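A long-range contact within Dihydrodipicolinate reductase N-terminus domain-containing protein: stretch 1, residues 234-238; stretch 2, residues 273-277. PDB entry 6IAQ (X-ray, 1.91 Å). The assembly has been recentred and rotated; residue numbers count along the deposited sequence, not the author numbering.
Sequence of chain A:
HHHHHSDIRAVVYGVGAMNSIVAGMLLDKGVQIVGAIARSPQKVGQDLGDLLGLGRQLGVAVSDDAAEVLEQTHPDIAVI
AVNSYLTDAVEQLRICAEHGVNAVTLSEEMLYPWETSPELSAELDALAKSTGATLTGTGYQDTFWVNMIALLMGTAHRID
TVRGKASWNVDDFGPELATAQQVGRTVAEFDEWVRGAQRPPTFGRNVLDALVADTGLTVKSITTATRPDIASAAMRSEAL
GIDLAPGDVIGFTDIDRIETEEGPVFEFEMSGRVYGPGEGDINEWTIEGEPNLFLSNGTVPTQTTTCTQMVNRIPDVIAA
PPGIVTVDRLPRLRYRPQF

Stretch 1 234-238: AMRSE
Stretch 2 273-277: RVYGP

Residues 235-237 of the first stretch form a short β-strand, with phi/psi of -137/177 at M235, -134/138 at R236 and -100/110 at S237. A234 enters it at -56/131, and E238 leaves it at -64/-31, where the chain turns out of the extended conformation. The second stretch is also extended: R273 lies at -153/162, V274 at -68/128, Y275 at -87/145, G276 at -89/174 and P277 at -54/142. The two backbones run in opposite directions, M235 CA lying 6.9 Å from G276 CA and S237 CA 6.3 Å from V274 CA. This spacing is wider than that of paired strands, and no direct hydrogen bond crosses between the stretches. Instead, one water bridges two carbonyls, donating to R236 O at 2.9 Å and to Y275 O at 3.1 Å, and so satisfies two acceptors that do not meet a donor across the gap.

The remaining contact is van der Waals packing, with 183 Å² buried in total, most of it on M235 and V274. Both residues direct CA-to-CB toward the opposing stretch. M235 adopts chi1 -38° (m), chi2 179° (t) and chi3 50° (p), a long, flexible thioether chain whose terminal methyl reaches the second backbone. There M235 CE lies 3.7 Å from each of V274 O, Y275 C and G276 N, covering the V274-G276 backbone, and 3.9 Å from V274 CG1. G276 contributes through its backbone alone; an ideal CB there would be crowded by P277 CD at 3.1 Å.

V274, buried and with chi1 180° (t), is a compact branched residue whose two methyls meet different parts of the strand. V274 CG1 packs 3.6 Å from R236 O as well as against the M235 methyl, while V274 CG2 lies 4.0 Å from S237 CB. S237, chi1 171° (t), is buried, with its CA-to-CB bond sideways to the second stretch, and has its hydroxyl hydrogen-bonded to a residue flanking the stretches.

The CA-to-CB bond of R236 points away from the second stretch, which R236 engages through its backbone, R236 O. Its side chain (chi1 -171°, chi2 162°, chi3 -153°, all t; chi4 -81°) instead forms a salt bridge with E238, with R236 NH2 donating to E238 OE1 at 3.0 Å and an N-H...O angle of 158°. E238 meets it with chi1 -70° (m), chi2 -50° (m) and chi3 131°, pairing the opposite charges of two exposed residues. The CA-to-CB bond of Y275 (chi1 -77°, m; chi2 10°) likewise points away, and its hydroxyl is hydrogen-bonded elsewhere in the structure.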

# COMPACT_ATOMS: atom_id res chain seq x y z
N ALA A 234 -23.06 -28.27 -15.86
CA ALA A 234 -21.86 -28.98 -16.36
C ALA A 234 -20.74 -27.95 -16.62
O ALA A 234 -20.99 -26.91 -17.25
CB ALA A 234 -22.20 -29.77 -17.60
N MET A 235 -19.55 -28.24 -16.11
CA MET A 235 -18.32 -27.41 -16.29
C MET A 235 -17.15 -28.35 -16.56
O MET A 235 -17.30 -29.57 -16.49
CB MET A 235 -17.97 -26.63 -15.02
CG MET A 235 -19.15 -26.10 -14.29
SD MET A 235 -18.71 -25.22 -12.79
CE MET A 235 -17.45 -24.09 -13.38
N ARG A 236 -15.99 -27.78 -16.80
CA ARG A 236 -14.72 -28.50 -17.01
C ARG A 236 -13.67 -27.78 -16.16
O ARG A 236 -13.73 -26.55 -16.09
CB ARG A 236 -14.34 -28.50 -18.50
CG ARG A 236 -13.15 -29.41 -18.78
CD ARG A 236 -12.94 -29.83 -20.20
NE ARG A 236 -12.25 -31.12 -20.22
CZ ARG A 236 -10.94 -31.28 -20.08
NH1 ARG A 236 -10.42 -32.49 -20.09
NH2 ARG A 236 -10.15 -30.23 -19.92
N SER A 237 -12.80 -28.53 -15.49
CA SER A 237 -11.59 -27.98 -14.82
C SER A 237 -10.41 -28.25 -15.73
O SER A 237 -10.04 -29.43 -15.90
CB SER A 237 -11.36 -28.60 -13.47
OG SER A 237 -10.09 -28.21 -12.97
N GLU A 238 -9.85 -27.20 -16.32
CA GLU A 238 -8.59 -27.29 -17.10
C GLU A 238 -7.45 -27.71 -16.16
O GLU A 238 -6.52 -28.40 -16.63
CB GLU A 238 -8.32 -26.00 -17.86
CG GLU A 238 -9.29 -25.77 -19.01
CD GLU A 238 -9.45 -26.96 -19.94
OE1 GLU A 238 -10.62 -27.32 -20.23
OE2 GLU A 238 -8.43 -27.54 -20.37
N ARG A 273 -12.21 -21.51 -6.45
CA ARG A 273 -13.10 -22.44 -7.17
C ARG A 273 -12.85 -22.38 -8.68
O ARG A 273 -12.29 -21.39 -9.17
CB ARG A 273 -14.57 -22.14 -6.85
CG ARG A 273 -15.07 -20.81 -7.40
CD ARG A 273 -16.48 -20.38 -6.91
NE ARG A 273 -16.81 -19.22 -7.72
CZ ARG A 273 -16.37 -17.98 -7.49
NH1 ARG A 273 -15.65 -17.71 -6.40
NH2 ARG A 273 -16.63 -17.02 -8.36
N VAL A 274 -13.31 -23.40 -9.38
CA VAL A 274 -13.33 -23.39 -10.86
C VAL A 274 -14.35 -22.34 -11.30
O VAL A 274 -15.49 -22.38 -10.81
CB VAL A 274 -13.63 -24.78 -11.44
CG1 VAL A 274 -13.65 -24.75 -12.94
CG2 VAL A 274 -12.64 -25.83 -10.94
N TYR A 275 -13.94 -21.42 -12.18
CA TYR A 275 -14.84 -20.39 -12.73
C TYR A 275 -15.56 -20.92 -13.97
O TYR A 275 -14.96 -21.67 -14.80
CB TYR A 275 -14.06 -19.14 -13.14
CG TYR A 275 -13.62 -18.25 -12.01
CD1 TYR A 275 -13.72 -18.61 -10.67
CD2 TYR A 275 -13.03 -17.03 -12.32
CE1 TYR A 275 -13.29 -17.76 -9.66
CE2 TYR A 275 -12.59 -16.18 -11.32
CZ TYR A 275 -12.71 -16.54 -10.00
OH TYR A 275 -12.24 -15.69 -9.03
N GLY A 276 -16.80 -20.50 -14.13
CA GLY A 276 -17.50 -20.58 -15.42
C GLY A 276 -17.25 -19.31 -16.21
O GLY A 276 -16.62 -18.37 -15.72
N PRO A 277 -17.72 -19.24 -17.47
CA PRO A 277 -17.57 -18.04 -18.30
C PRO A 277 -18.12 -16.78 -17.60
O PRO A 277 -19.11 -16.87 -16.90
CB PRO A 277 -18.38 -18.37 -19.56
CG PRO A 277 -18.34 -19.88 -19.63
CD PRO A 277 -18.40 -20.33 -18.19
O HOH W 1 -15.49 -24.26 -16.50